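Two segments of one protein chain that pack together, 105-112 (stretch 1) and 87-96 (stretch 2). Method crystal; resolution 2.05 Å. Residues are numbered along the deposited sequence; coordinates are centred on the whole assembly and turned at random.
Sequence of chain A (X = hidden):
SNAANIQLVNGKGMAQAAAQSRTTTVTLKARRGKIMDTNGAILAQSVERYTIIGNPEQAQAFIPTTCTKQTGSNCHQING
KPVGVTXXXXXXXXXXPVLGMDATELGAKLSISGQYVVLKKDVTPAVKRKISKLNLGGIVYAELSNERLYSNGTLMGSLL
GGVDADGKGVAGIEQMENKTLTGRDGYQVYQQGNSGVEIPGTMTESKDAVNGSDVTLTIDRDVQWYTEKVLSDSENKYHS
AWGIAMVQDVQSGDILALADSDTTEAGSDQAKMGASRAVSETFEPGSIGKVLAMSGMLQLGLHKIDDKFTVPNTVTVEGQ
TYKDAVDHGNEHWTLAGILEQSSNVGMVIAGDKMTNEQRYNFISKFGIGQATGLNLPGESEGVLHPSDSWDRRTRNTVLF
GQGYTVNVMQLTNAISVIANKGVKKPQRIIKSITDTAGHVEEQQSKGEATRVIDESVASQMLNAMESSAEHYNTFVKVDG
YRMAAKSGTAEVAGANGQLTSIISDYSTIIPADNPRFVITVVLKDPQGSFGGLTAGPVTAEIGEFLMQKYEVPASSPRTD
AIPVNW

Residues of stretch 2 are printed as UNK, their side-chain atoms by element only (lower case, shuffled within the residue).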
ATOM      1  N   GLU A 105     -16.234 -18.475 -44.079  1.00 34.80           N
ATOM      2  CA  GLU A 105     -15.243 -18.734 -43.048  1.00 32.86           C
ATOM      3  C   GLU A 105     -15.875 -19.014 -41.682  1.00 39.59           C
ATOM      4  O   GLU A 105     -15.451 -19.925 -40.969  1.00 37.96           O
ATOM      5  CB  GLU A 105     -14.280 -17.554 -42.910  1.00 37.94           C
ATOM      6  CG  GLU A 105     -13.111 -17.867 -41.996  1.00 54.56           C
ATOM      7  CD  GLU A 105     -12.287 -16.643 -41.642  1.00 70.91           C
ATOM      8  OE1 GLU A 105     -12.746 -15.513 -41.919  1.00 74.79           O
ATOM      9  OE2 GLU A 105     -11.181 -16.814 -41.080  1.00 77.82           O
ATOM     10  N   LEU A 106     -16.868 -18.211 -41.304  1.00 34.63           N
ATOM     11  CA  LEU A 106     -17.563 -18.438 -40.045  1.00 31.70           C
ATOM     12  C   LEU A 106     -18.249 -19.808 -40.060  1.00 26.19           C
ATOM     13  O   LEU A 106     -18.218 -20.543 -39.077  1.00 34.88           O
ATOM     14  CB  LEU A 106     -18.596 -17.335 -39.788  1.00 34.83           C
ATOM     15  CG  LEU A 106     -18.063 -15.974 -39.353  1.00 37.66           C
ATOM     16  CD1 LEU A 106     -19.195 -14.960 -39.285  1.00 35.88           C
ATOM     17  CD2 LEU A 106     -17.380 -16.097 -38.003  1.00 37.26           C
ATOM     18  N   GLY A 107     -18.870 -20.139 -41.181  1.00 27.47           N
ATOM     19  CA  GLY A 107     -19.565 -21.408 -41.316  1.00 32.90           C
ATOM     20  C   GLY A 107     -18.639 -22.596 -41.134  1.00 41.42           C
ATOM     21  O   GLY A 107     -19.030 -23.625 -40.566  1.00 41.14           O
ATOM     22  N   ALA A 108     -17.408 -22.454 -41.623  1.00 43.69           N
ATOM     23  CA  ALA A 108     -16.394 -23.494 -41.481  1.00 43.49           C
ATOM     24  C   ALA A 108     -15.942 -23.641 -40.028  1.00 39.24           C
ATOM     25  O   ALA A 108     -15.795 -24.755 -39.519  1.00 44.95           O
ATOM     26  CB  ALA A 108     -15.191 -23.204 -42.398  1.00 40.25           C
ATOM     27  N   LYS A 109     -15.709 -22.521 -39.356  1.00 32.74           N
ATOM     28  CA  LYS A 109     -15.350 -22.584 -37.946  1.00 34.90           C
ATOM     29  C   LYS A 109     -16.450 -23.236 -37.101  1.00 33.21           C
ATOM     30  O   LYS A 109     -16.166 -23.900 -36.091  1.00 34.99           O
ATOM     31  CB  LYS A 109     -15.024 -21.198 -37.399  1.00 43.39           C
ATOM     32  CG  LYS A 109     -13.695 -20.649 -37.858  1.00 50.21           C
ATOM     33  CD  LYS A 109     -13.473 -19.263 -37.295  1.00 55.85           C
ATOM     34  CE  LYS A 109     -12.125 -18.711 -37.717  1.00 61.75           C
ATOM     35  NZ  LYS A 109     -11.984 -17.294 -37.301  1.00 64.82           N
ATOM     36  N   LEU A 110     -17.703 -23.052 -37.508  1.00 27.68           N
ATOM     37  CA  LEU A 110     -18.825 -23.569 -36.718  1.00 34.90           C
ATOM     38  C   LEU A 110     -19.194 -24.992 -37.131  1.00 38.36           C
ATOM     39  O   LEU A 110     -20.085 -25.619 -36.545  1.00 36.29           O
ATOM     40  CB  LEU A 110     -20.034 -22.635 -36.844  1.00 29.59           C
ATOM     41  CG  LEU A 110     -19.860 -21.284 -36.134  1.00 31.44           C
ATOM     42  CD1 LEU A 110     -20.959 -20.307 -36.549  1.00 24.52           C
ATOM     43  CD2 LEU A 110     -19.844 -21.471 -34.617  1.00 34.23           C
ATOM     44  N   SER A 111     -18.504 -25.491 -38.150  1.00 35.90           N
ATOM     45  CA  SER A 111     -18.770 -26.821 -38.680  1.00 36.22           C
ATOM     46  C   SER A 111     -17.783 -27.853 -38.141  1.00 42.97           C
ATOM     47  O   SER A 111     -17.835 -29.021 -38.525  1.00 49.63           O
ATOM     48  CB  SER A 111     -18.732 -26.806 -40.205  1.00 29.11           C
ATOM     49  OG  SER A 111     -19.931 -26.269 -40.742  1.00 30.70           O
ATOM     50  N   ILE A 112     -16.890 -27.425 -37.253  1.00 41.51           N
ATOM     51  CA  ILE A 112     -15.971 -28.362 -36.602  1.00 46.42           C
ATOM     52  C   ILE A 112     -16.648 -29.112 -35.456  1.00 51.57           C
ATOM     53  O   ILE A 112     -17.837 -28.937 -35.190  1.00 48.38           O
ATOM     54  CB  ILE A 112     -14.714 -27.674 -36.054  1.00 43.97           C
ATOM     55  CG1 ILE A 112     -15.053 -26.831 -34.820  1.00 45.25           C
ATOM     56  CG2 ILE A 112     -14.039 -26.836 -37.133  1.00 41.58           C
ATOM     57  CD1 ILE A 112     -13.829 -26.319 -34.090  1.00 43.20           C
ATOM     58  N   UNK A  87     -28.476 -24.551 -39.200  1.00 25.18           N
ATOM     59  CA  UNK A  87     -27.196 -24.955 -38.644  1.00 24.63           C
ATOM     60  C   UNK A  87     -26.105 -23.907 -38.722  1.00 26.72           C
ATOM     61  O   UNK A  87     -26.376 -22.707 -38.611  1.00 25.13           O
ATOM     62  N   UNK A  88     -24.864 -24.369 -38.895  1.00 26.18           N
ATOM     63  CA  UNK A  88     -23.688 -23.488 -38.949  1.00 26.76           C
ATOM     64  C   UNK A  88     -23.865 -22.415 -39.995  1.00 24.92           C
ATOM     65  O   UNK A  88     -23.493 -21.250 -39.784  1.00 25.86           O
ATOM     66  c   UNK A  88     -22.419 -24.284 -39.249  1.00 25.78           C
ATOM     67  N   UNK A  89     -24.440 -22.817 -41.123  1.00 27.97           N
ATOM     68  CA  UNK A  89     -24.668 -21.897 -42.221  1.00 29.88           C
ATOM     69  C   UNK A  89     -25.576 -20.758 -41.758  1.00 30.08           C
ATOM     70  O   UNK A  89     -25.304 -19.601 -42.047  1.00 25.43           O
ATOM     71  c   UNK A  89     -25.255 -22.624 -43.420  1.00 25.30           C
ATOM     72  N   UNK A  90     -26.638 -21.078 -41.019  1.00 30.00           N
ATOM     73  CA  UNK A  90     -27.554 -20.039 -40.539  1.00 25.89           C
ATOM     74  C   UNK A  90     -26.897 -19.109 -39.514  1.00 28.50           C
ATOM     75  O   UNK A  90     -27.042 -17.882 -39.591  1.00 23.37           O
ATOM     76  c   UNK A  90     -28.833 -20.670 -39.958  1.00 27.62           C
ATOM     77  N   UNK A  91     -26.169 -19.685 -38.559  1.00 23.58           N
ATOM     78  CA  UNK A  91     -25.486 -18.882 -37.562  1.00 23.43           C
ATOM     79  C   UNK A  91     -24.472 -17.968 -38.237  1.00 30.23           C
ATOM     80  O   UNK A  91     -24.348 -16.785 -37.880  1.00 23.72           O
ATOM     81  c   UNK A  91     -25.740 -20.687 -35.785  1.00 28.88           C
ATOM     82  c   UNK A  91     -24.760 -19.741 -36.483  1.00 24.44           C
ATOM     83  c   UNK A  91     -24.046 -18.831 -35.449  1.00 23.39           C
ATOM     84  N   UNK A  92     -23.750 -18.509 -39.218  1.00 28.87           N
ATOM     85  CA  UNK A  92     -22.709 -17.738 -39.899  1.00 34.85           C
ATOM     86  C   UNK A  92     -23.299 -16.534 -40.636  1.00 24.32           C
ATOM     87  O   UNK A  92     -22.753 -15.439 -40.572  1.00 32.93           O
ATOM     88  c   UNK A  92     -21.890 -18.634 -40.870  1.00 26.65           C
ATOM     89  N   UNK A  93     -24.425 -16.743 -41.316  1.00 27.94           N
ATOM     90  CA  UNK A  93     -25.096 -15.668 -42.056  1.00 29.23           C
ATOM     91  C   UNK A  93     -25.564 -14.546 -41.148  1.00 32.03           C
ATOM     92  O   UNK A  93     -25.486 -13.365 -41.498  1.00 30.76           O
ATOM     93  n   UNK A  93     -26.804 -17.705 -46.214  1.00 41.44           N
ATOM     94  n   UNK A  93     -27.157 -18.742 -48.208  1.00 41.48           N
ATOM     95  c   UNK A  93     -27.206 -17.126 -44.938  1.00 37.87           C
ATOM     96  c   UNK A  93     -26.302 -16.212 -42.816  1.00 31.74           C
ATOM     97  c   UNK A  93     -26.004 -16.545 -44.238  1.00 40.22           C
ATOM     98  c   UNK A  93     -27.638 -18.258 -47.084  1.00 35.44           C
ATOM     99  n   UNK A  93     -28.949 -18.324 -46.832  1.00 31.57           N
ATOM    100  N   UNK A  94     -26.085 -14.918 -39.987  1.00 23.53           N
ATOM    101  CA  UNK A  94     -26.535 -13.930 -39.017  1.00 23.27           C
ATOM    102  C   UNK A  94     -25.351 -13.141 -38.471  1.00 23.33           C
ATOM    103  O   UNK A  94     -25.418 -11.922 -38.302  1.00 28.67           O
ATOM    104  c   UNK A  94     -29.233 -16.132 -37.225  1.00 26.04           C
ATOM    105  c   UNK A  94     -27.320 -14.617 -37.886  1.00 22.95           C
ATOM    106  c   UNK A  94     -28.710 -15.134 -38.258  1.00 26.89           C
ATOM    107  c   UNK A  94     -29.700 -13.961 -38.425  1.00 23.67           C
ATOM    108  N   UNK A  95     -24.254 -13.837 -38.215  1.00 23.41           N
ATOM    109  CA  UNK A  95     -23.102 -13.239 -37.544  1.00 23.42           C
ATOM    110  C   UNK A  95     -22.246 -12.396 -38.469  1.00 28.50           C
ATOM    111  O   UNK A  95     -21.652 -11.406 -38.034  1.00 29.82           O
ATOM    112  c   UNK A  95     -21.441 -16.019 -35.343  1.00 31.58           C
ATOM    113  c   UNK A  95     -22.431 -13.832 -34.602  1.00 33.25           C
ATOM    114  c   UNK A  95     -22.185 -14.324 -36.982  1.00 25.94           C
ATOM    115  c   UNK A  95     -22.482 -14.932 -35.631  1.00 35.18           C
ATOM    116  N   UNK A  96     -22.134 -12.833 -39.718  1.00 28.66           N
ATOM    117  CA  UNK A  96     -21.168 -12.247 -40.660  1.00 34.43           C
ATOM    118  C   UNK A  96     -21.170 -10.708 -40.742  1.00 31.74           C
ATOM    119  O   UNK A  96     -20.114 -10.086 -40.575  1.00 33.89           O
ATOM    120  c   UNK A  96     -21.303 -12.893 -42.056  1.00 31.74           C
TER

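Position 87 has no side-chain atoms, and its phi of 64° is one that glycine tolerates best; it lies clear of stretch 1 and is Gly87. Position 88 carries a single carbon, its CB, aimed toward the other stretch. That carbon meets three residues at once: Gly107 O at 3.7 Å, Leu110 CB at 3.8 Å and Ser111 OG at 3.5 Å. One carbon and nothing more makes it Ala88.

Position 89 also has one carbon, pointing away from stretch 1, and is Ala89. At position 90 a lone carbon again ends the side chain, out of reach of the partner: Ala90. Position 91 has three carbons, one carrying the other two, so the fork sits directly at CB. This is Val91, with chi1 at 180° (t), and its CG1 lies 3.6 Å from Leu110 CD1.

Position 92 returns to a single carbon pointing toward stretch 1. Its CB is 3.4 Å from Gly107 N and 3.7 Å from Leu106 CB, and it is Ala92. Position 93 has three carbons, a nitrogen, then a carbon bearing two more nitrogens, a guanidinium at the end of a long chain. Arg93 points away from stretch 1, and its NH1 is hydrogen-bonded elsewhere in the structure.

Position 94 shows four carbons forked at the second, hence Leu94, directed sideways and without contact here. Position 95 has the same four-carbon fork but points toward the partner; it is Leu95, whose CB lies 3.8 Å from Leu106 CD1. Position 96 has one carbon, and its CB sits 4.0 Å from Leu106 CD1: Ala96.

The rule is small against small where the backbones meet, with larger side chains filling the flanks. The CA atoms of Gly107 and Ala92 are only 5.0 Å apart, and the helix axes approach to 8.1 Å, running 136° apart in direction. Gly107 has no side chain to occupy that gap; an ideal CB there would stand 3.8 Å from Ala92 CB. Ala88, one turn before Ala92, lets Leu110 and the Gly107 carbonyl come close. Leu106 and Leu110 both point toward the helix and reach along it, the former to Leu95 and Ala96, the latter to Val91. No hydrogen bond crosses between the stretches, so close apolar packing carries much of the fit. The polar fringe is settled locally: Ser111 OG donates to Gly107 O at 2.8 Å, which occupies the hydroxyl while it rests against Ala88.

Stretch 2, residues 87-96: GAAAVARLLA
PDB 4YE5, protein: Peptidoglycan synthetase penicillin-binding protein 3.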